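Local coordinates for putative uncharacterized protein (Chaetomium thermophilum, PDB 5T8V) that probably loads cohesin onto chromatin, here as the C-terminal, HEAT-repeat portion of the Scc2/Nipped-B cohesin loader, at residues 694-698 with 709-713; 714-718 with 751-756. One frame throughout, in Å; residues are numbered along the deposited sequence.

Contact 1 of 2, residues 694-698 with 709-713; sequences VVNRF and AMKLA
Phe698, from the C-terminal side of helix 685-696, sets one border of its ring against Ala709, Met710 and Ala713 of helix 703-719. Its CA-CB bond does not aim at that helix; the turn comes at chi1 (-68°), where CG lies opposite the carbonyl carbon and beside the backbone N, carrying the ring across. Beyond CB and CG, Phe698 CD1 is the first atom to meet the neighbour, 4.1 Å from Ala709 CB. Phe698 CE1 then rests on Met710 CB at 3.5 Å and on the backbone at that residue. The ring tip, Phe698 CZ, reaches Ala713 CB at 3.4 Å, with the methyl at the edge of the ring and near its plane. One ring face is backed from its own segment by Val695 CA, 3.7 Å above the centre.

One turn earlier, Val694 divides its two methyls. Val694 CG1, anti to the backbone N (chi1 175°), extends toward Ala709 and Ala713, lying 4.0 Å from Ala713 CB. Val694 CG2 meets Leu712 CD2 at 3.7 Å, the two side chains crossing at about a right angle. Arg697 takes part through its base: Arg697 CB packs on Ala709 CB at 3.6 Å, while the bent remainder leads away to a salt bridge between NE and Asp700. Helices 666-682 and 723-735 flank the seam, through Leu673 and Ile676 on one and Ile729 on the other.

Small alanines thus let the consecutive helices approach closely, and the joint depends on buried apolar packing, with the arginine charge directed elsewhere.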
ATOM      1  N   VAL A 694       5.881 -13.230  -0.952  1.00 29.68           N
ATOM      2  CA  VAL A 694       7.007 -12.571  -0.298  1.00 30.90           C
ATOM      3  C   VAL A 694       8.320 -12.987  -0.953  1.00 32.16           C
ATOM      4  O   VAL A 694       9.136 -12.139  -1.333  1.00 33.68           O
ATOM      5  CB  VAL A 694       7.002 -12.880   1.210  1.00 30.69           C
ATOM      6  CG1 VAL A 694       8.239 -12.298   1.894  1.00 32.36           C
ATOM      7  CG2 VAL A 694       5.735 -12.331   1.855  1.00 30.28           C
ATOM      8  N   VAL A 695       8.543 -14.295  -1.099  1.00 45.74           N
ATOM      9  CA  VAL A 695       9.804 -14.765  -1.669  1.00 46.81           C
ATOM     10  C   VAL A 695       9.960 -14.286  -3.103  1.00 47.09           C
ATOM     11  O   VAL A 695      11.080 -14.031  -3.561  1.00 48.15           O
ATOM     12  CB  VAL A 695       9.907 -16.302  -1.580  1.00 45.59           C
ATOM     13  CG1 VAL A 695       9.746 -16.759  -0.147  1.00 44.78           C
ATOM     14  CG2 VAL A 695       8.875 -16.974  -2.477  1.00 45.43           C
ATOM     15  N   ASN A 696       8.856 -14.168  -3.840  1.00 50.30           N
ATOM     16  CA  ASN A 696       8.934 -13.612  -5.186  1.00 52.12           C
ATOM     17  C   ASN A 696       9.522 -12.207  -5.154  1.00 54.80           C
ATOM     18  O   ASN A 696      10.338 -11.846  -6.012  1.00 56.25           O
ATOM     19  CB  ASN A 696       7.549 -13.605  -5.832  1.00 51.34           C
ATOM     20  CG  ASN A 696       7.055 -15.001  -6.160  1.00 50.99           C
ATOM     21  OD1 ASN A 696       7.663 -15.995  -5.764  1.00 51.18           O
ATOM     22  ND2 ASN A 696       5.948 -15.083  -6.886  1.00 50.84           N
ATOM     23  N   ARG A 697       9.140 -11.409  -4.156  1.00 61.33           N
ATOM     24  CA  ARG A 697       9.687 -10.065  -4.022  1.00 63.91           C
ATOM     25  C   ARG A 697      11.190 -10.069  -3.785  1.00 66.19           C
ATOM     26  O   ARG A 697      11.812  -9.004  -3.866  1.00 68.24           O
ATOM     27  CB  ARG A 697       8.981  -9.326  -2.884  1.00 63.96           C
ATOM     28  CG  ARG A 697       7.472  -9.205  -3.059  1.00 63.73           C
ATOM     29  CD  ARG A 697       7.084  -8.019  -3.926  1.00 65.18           C
ATOM     30  NE  ARG A 697       7.551  -8.156  -5.304  1.00 66.23           N
ATOM     31  CZ  ARG A 697       6.949  -8.891  -6.235  1.00 64.83           C
ATOM     32  NH1 ARG A 697       5.846  -9.575  -5.947  1.00 62.49           N
ATOM     33  NH2 ARG A 697       7.455  -8.947  -7.460  1.00 65.36           N
ATOM     34  N   PHE A 698      11.789 -11.227  -3.490  1.00 54.13           N
ATOM     35  CA  PHE A 698      13.245 -11.304  -3.447  1.00 55.23           C
ATOM     36  C   PHE A 698      13.857 -10.868  -4.770  1.00 58.77           C
ATOM     37  O   PHE A 698      14.936 -10.266  -4.786  1.00 60.71           O
ATOM     38  CB  PHE A 698      13.704 -12.727  -3.109  1.00 51.85           C
ATOM     39  CG  PHE A 698      13.386 -13.168  -1.700  1.00 48.96           C
ATOM     40  CD1 PHE A 698      12.738 -12.326  -0.810  1.00 48.01           C
ATOM     41  CD2 PHE A 698      13.755 -14.432  -1.265  1.00 47.21           C
ATOM     42  CE1 PHE A 698      12.457 -12.741   0.476  1.00 46.61           C
ATOM     43  CE2 PHE A 698      13.477 -14.850   0.022  1.00 45.42           C
ATOM     44  CZ  PHE A 698      12.830 -14.004   0.893  1.00 45.64           C
ATOM     45  N   ALA A 709      11.253  -7.642   2.160  1.00 40.00           N
ATOM     46  CA  ALA A 709      10.611  -8.925   1.897  1.00 38.44           C
ATOM     47  C   ALA A 709      11.366 -10.080   2.543  1.00 39.12           C
ATOM     48  O   ALA A 709      10.746 -11.050   2.993  1.00 37.82           O
ATOM     49  CB  ALA A 709      10.486  -9.151   0.391  1.00 38.21           C
ATOM     50  N   MET A 710      12.697 -10.003   2.598  1.00 54.83           N
ATOM     51  CA  MET A 710      13.461 -11.096   3.187  1.00 55.65           C
ATOM     52  C   MET A 710      13.570 -10.991   4.702  1.00 57.37           C
ATOM     53  O   MET A 710      13.780 -12.014   5.364  1.00 57.63           O
ATOM     54  CB  MET A 710      14.854 -11.174   2.556  1.00 57.13           C
ATOM     55  CG  MET A 710      15.699  -9.924   2.665  1.00 59.70           C
ATOM     56  SD  MET A 710      17.271 -10.106   1.792  1.00 61.69           S
ATOM     57  CE  MET A 710      16.727 -10.285   0.093  1.00 61.07           C
ATOM     58  N   LYS A 711      13.420  -9.794   5.273  1.00 61.27           N
ATOM     59  CA  LYS A 711      13.271  -9.696   6.722  1.00 62.32           C
ATOM     60  C   LYS A 711      11.939 -10.300   7.162  1.00 59.25           C
ATOM     61  O   LYS A 711      11.886 -11.124   8.087  1.00 58.49           O
ATOM     62  CB  LYS A 711      13.380  -8.236   7.162  1.00 65.94           C
ATOM     63  CG  LYS A 711      13.742  -8.046   8.630  1.00 69.09           C
ATOM     64  CD  LYS A 711      15.206  -8.376   8.893  1.00 72.51           C
ATOM     65  CE  LYS A 711      15.581  -8.139  10.350  1.00 73.41           C
ATOM     66  NZ  LYS A 711      17.012  -8.457  10.626  1.00 75.09           N
ATOM     67  N   LEU A 712      10.852  -9.905   6.496  1.00 41.14           N
ATOM     68  CA  LEU A 712       9.562 -10.542   6.737  1.00 37.87           C
ATOM     69  C   LEU A 712       9.657 -12.052   6.554  1.00 36.12           C
ATOM     70  O   LEU A 712       9.136 -12.822   7.369  1.00 34.58           O
ATOM     71  CB  LEU A 712       8.510  -9.953   5.798  1.00 35.84           C
ATOM     72  CG  LEU A 712       7.127 -10.611   5.797  1.00 33.33           C
ATOM     73  CD1 LEU A 712       6.464 -10.490   7.157  1.00 33.00           C
ATOM     74  CD2 LEU A 712       6.251  -9.999   4.715  1.00 31.73           C
ATOM     75  N   ALA A 713      10.329 -12.492   5.486  1.00 35.19           N
ATOM     76  CA  ALA A 713      10.490 -13.922   5.250  1.00 33.92           C
ATOM     77  C   ALA A 713      11.292 -14.584   6.358  1.00 35.33           C
ATOM     78  O   ALA A 713      11.101 -15.773   6.635  1.00 34.61           O
ATOM     79  CB  ALA A 713      11.160 -14.157   3.897  1.00 34.03           C
TER

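Contact 2 of 2, residues 714-718 with 751-756; sequences KDIYL and VIEEIW
Lys714 and Tyr717 both place CG anti to the backbone N (chi1 164° and -176°), which sends their side chains across to helix 742-755. The extended lysine passes CB, CG and CD slantwise across Val751, with Lys714 CB 3.7 Å from Val751 CG1, and then delivers Lys714 NZ to Glu754 OE1 at 2.7 Å. This salt bridge uses the syn side of the carboxylate but lies somewhat out of its plane, and the poorly ordered glutamate suggests a mobile partner. Lys711 NZ is also close, so the carboxylate probably offsets some of the lysine-lysine repulsion.

Deeper in, Ile755 CD1 sits almost exactly above the centre of the Tyr717 ring, 3.9 Å away, in a CH-pi contact, while Ile755 CG2 meets Leu718 CD2 at 4.0 Å. Tyr717 OH comes to the edge of the Trp756 indole and accepts a weak bond from Trp756 NE1 at 3.3 Å. Arg726 adds a cation-pi contact to the tyrosine; Leu733 of helix 723-735 packs on Ile755, and Leu734 on Trp756.

The axes of 714-718 and 751-755 run 11.2 Å apart and 10° from parallel, as in the side-by-side stacking of alternate helices in a HEAT-repeat alpha-solenoid.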
ATOM      1  N   LYS A 714      12.202 -13.843   6.994  1.00 48.25           N
ATOM      2  CA  LYS A 714      12.904 -14.371   8.160  1.00 48.79           C
ATOM      3  C   LYS A 714      11.938 -14.593   9.316  1.00 48.28           C
ATOM      4  O   LYS A 714      11.869 -15.694   9.884  1.00 47.52           O
ATOM      5  CB  LYS A 714      14.027 -13.415   8.565  1.00 50.52           C
ATOM      6  CG  LYS A 714      14.602 -13.636   9.963  1.00 52.03           C
ATOM      7  CD  LYS A 714      15.526 -12.495  10.347  1.00 54.79           C
ATOM      8  CE  LYS A 714      15.813 -12.494  11.837  1.00 57.15           C
ATOM      9  NZ  LYS A 714      16.627 -11.315  12.241  1.00 59.51           N
ATOM     10  N   ASP A 715      11.176 -13.556   9.677  1.00 48.60           N
ATOM     11  CA  ASP A 715      10.187 -13.711  10.738  1.00 48.83           C
ATOM     12  C   ASP A 715       9.281 -14.908  10.472  1.00 46.23           C
ATOM     13  O   ASP A 715       9.017 -15.716  11.373  1.00 45.38           O
ATOM     14  CB  ASP A 715       9.360 -12.431  10.876  1.00 50.89           C
ATOM     15  CG  ASP A 715      10.188 -11.252  11.359  1.00 54.73           C
ATOM     16  OD1 ASP A 715      11.139 -11.470  12.141  1.00 56.16           O
ATOM     17  OD2 ASP A 715       9.887 -10.107  10.958  1.00 56.21           O
ATOM     18  N   ILE A 716       8.807 -15.050   9.232  1.00 32.35           N
ATOM     19  CA  ILE A 716       7.943 -16.176   8.890  1.00 30.95           C
ATOM     20  C   ILE A 716       8.698 -17.491   9.033  1.00 31.44           C
ATOM     21  O   ILE A 716       8.141 -18.498   9.488  1.00 31.05           O
ATOM     22  CB  ILE A 716       7.381 -16.002   7.468  1.00 29.81           C
ATOM     23  CG1 ILE A 716       6.554 -14.714   7.376  1.00 29.34           C
ATOM     24  CG2 ILE A 716       6.531 -17.203   7.086  1.00 28.68           C
ATOM     25  CD1 ILE A 716       6.239 -14.276   5.959  1.00 28.75           C
ATOM     26  N   TYR A 717       9.972 -17.510   8.636  1.00 43.86           N
ATOM     27  CA  TYR A 717      10.771 -18.720   8.796  1.00 44.04           C
ATOM     28  C   TYR A 717      10.803 -19.158  10.252  1.00 45.83           C
ATOM     29  O   TYR A 717      10.688 -20.352  10.552  1.00 45.62           O
ATOM     30  CB  TYR A 717      12.190 -18.490   8.276  1.00 44.88           C
ATOM     31  CG  TYR A 717      13.067 -19.727   8.318  1.00 45.18           C
ATOM     32  CD1 TYR A 717      13.656 -20.146   9.503  1.00 46.27           C
ATOM     33  CD2 TYR A 717      13.310 -20.469   7.171  1.00 44.61           C
ATOM     34  CE1 TYR A 717      14.455 -21.271   9.546  1.00 46.85           C
ATOM     35  CE2 TYR A 717      14.110 -21.596   7.204  1.00 45.23           C
ATOM     36  CZ  TYR A 717      14.680 -21.993   8.395  1.00 46.83           C
ATOM     37  OH  TYR A 717      15.477 -23.115   8.435  1.00 48.25           O
ATOM     38  N   LEU A 718      10.957 -18.206  11.176  1.00 47.53           N
ATOM     39  CA  LEU A 718      10.979 -18.568  12.590  1.00 48.72           C
ATOM     40  C   LEU A 718       9.598 -18.993  13.078  1.00 48.15           C
ATOM     41  O   LEU A 718       9.484 -19.902  13.908  1.00 48.74           O
ATOM     42  CB  LEU A 718      11.507 -17.402  13.426  1.00 50.53           C
ATOM     43  CG  LEU A 718      12.944 -16.949  13.146  1.00 52.06           C
ATOM     44  CD1 LEU A 718      13.341 -15.839  14.108  1.00 53.21           C
ATOM     45  CD2 LEU A 718      13.928 -18.113  13.234  1.00 52.55           C
ATOM     46  N   VAL A 751      21.026 -13.038   8.044  1.00 53.99           N
ATOM     47  CA  VAL A 751      19.836 -13.841   8.311  1.00 52.63           C
ATOM     48  C   VAL A 751      20.171 -15.326   8.249  1.00 50.62           C
ATOM     49  O   VAL A 751      19.781 -16.105   9.125  1.00 50.20           O
ATOM     50  CB  VAL A 751      18.712 -13.475   7.324  1.00 54.18           C
ATOM     51  CG1 VAL A 751      17.488 -14.353   7.551  1.00 53.68           C
ATOM     52  CG2 VAL A 751      18.341 -12.005   7.466  1.00 56.20           C
ATOM     53  N   ILE A 752      20.899 -15.740   7.210  1.00 63.58           N
ATOM     54  CA  ILE A 752      21.214 -17.158   7.054  1.00 61.69           C
ATOM     55  C   ILE A 752      22.028 -17.655   8.243  1.00 63.00           C
ATOM     56  O   ILE A 752      21.823 -18.773   8.732  1.00 62.60           O
ATOM     57  CB  ILE A 752      21.939 -17.394   5.718  1.00 60.63           C
ATOM     58  CG1 ILE A 752      21.023 -17.000   4.556  1.00 59.63           C
ATOM     59  CG2 ILE A 752      22.358 -18.856   5.578  1.00 59.11           C
ATOM     60  CD1 ILE A 752      21.737 -16.827   3.244  1.00 60.15           C
ATOM     61  N   GLU A 753      22.961 -16.834   8.729  1.00 73.22           N
ATOM     62  CA  GLU A 753      23.705 -17.186   9.933  1.00 75.23           C
ATOM     63  C   GLU A 753      22.769 -17.344  11.121  1.00 75.69           C
ATOM     64  O   GLU A 753      22.972 -18.219  11.971  1.00 76.55           O
ATOM     65  CB  GLU A 753      24.763 -16.123  10.236  1.00 78.31           C
ATOM     66  CG  GLU A 753      25.775 -15.892   9.123  1.00 79.05           C
ATOM     67  CD  GLU A 753      26.906 -14.968   9.538  1.00 82.26           C
ATOM     68  OE1 GLU A 753      27.082 -14.748  10.754  1.00 84.08           O
ATOM     69  OE2 GLU A 753      27.615 -14.457   8.646  1.00 83.27           O
ATOM     70  N   GLU A 754      21.734 -16.507  11.199  1.00 86.98           N
ATOM     71  CA  GLU A 754      20.840 -16.555  12.351  1.00 89.12           C
ATOM     72  C   GLU A 754      19.966 -17.807  12.329  1.00 84.69           C
ATOM     73  O   GLU A 754      19.849 -18.509  13.340  1.00 84.64           O
ATOM     74  CB  GLU A 754      19.974 -15.296  12.393  1.00 90.57           C
ATOM     75  CG  GLU A 754      19.077 -15.211  13.617  1.00 90.24           C
ATOM     76  CD  GLU A 754      18.315 -13.906  13.690  1.00 90.46           C
ATOM     77  OE1 GLU A 754      18.641 -12.981  12.914  1.00 90.30           O
ATOM     78  OE2 GLU A 754      17.387 -13.802  14.520  1.00 90.69           O
ATOM     79  N   ILE A 755      19.346 -18.105  11.185  1.00 58.41           N
ATOM     80  CA  ILE A 755      18.343 -19.165  11.134  1.00 56.15           C
ATOM     81  C   ILE A 755      18.936 -20.556  10.921  1.00 53.79           C
ATOM     82  O   ILE A 755      18.287 -21.551  11.276  1.00 53.27           O
ATOM     83  CB  ILE A 755      17.300 -18.884  10.035  1.00 56.32           C
ATOM     84  CG1 ILE A 755      17.960 -18.845   8.649  1.00 56.78           C
ATOM     85  CG2 ILE A 755      16.570 -17.576  10.327  1.00 57.26           C
ATOM     86  CD1 ILE A 755      16.979 -18.690   7.498  1.00 55.62           C
ATOM     87  N   TRP A 756      20.138 -20.658  10.357  1.00 50.29           N
ATOM     88  CA  TRP A 756      20.772 -21.947  10.100  1.00 47.88           C
ATOM     89  C   TRP A 756      21.937 -22.238  11.034  1.00 50.99           C
ATOM     90  O   TRP A 756      22.021 -23.337  11.592  1.00 51.18           O
ATOM     91  CB  TRP A 756      21.259 -22.018   8.644  1.00 43.88           C
ATOM     92  CG  TRP A 756      20.223 -22.506   7.675  1.00 39.64           C
ATOM     93  CD1 TRP A 756      18.867 -22.454   7.824  1.00 38.27           C
ATOM     94  CD2 TRP A 756      20.464 -23.131   6.409  1.00 38.57           C
ATOM     95  NE1 TRP A 756      18.250 -23.002   6.726  1.00 36.79           N
ATOM     96  CE2 TRP A 756      19.208 -23.427   5.844  1.00 36.98           C
ATOM     97  CE3 TRP A 756      21.619 -23.467   5.698  1.00 39.08           C
ATOM     98  CZ2 TRP A 756      19.076 -24.042   4.602  1.00 36.02           C
ATOM     99  CZ3 TRP A 756      21.486 -24.078   4.465  1.00 38.02           C
ATOM    100  CH2 TRP A 756      20.223 -24.360   3.930  1.00 36.56           C
TER

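In the fold
Helix 703-719 serves both contacts in turn: residues 709-713 engage the preceding helix 685-696, and 714-718, which follow directly, engage helix 742-755. The contact centres lie about 12 Å apart, and apart from this adjoining sequence their segments do not touch. Contact 1 is largely buried, about 16 Å from the centre of the chain; contact 2, about 25 Å from it, is partly buried and adds polar pairs to its apolar core. Met710 ties the two regions further, touching Val744 and Leu747 of helix 742-755, while helix 723-735 packs against both. Contact 1 joins consecutive helices and contact 2 alternate ones, within the PDS5-family region of the solenoid.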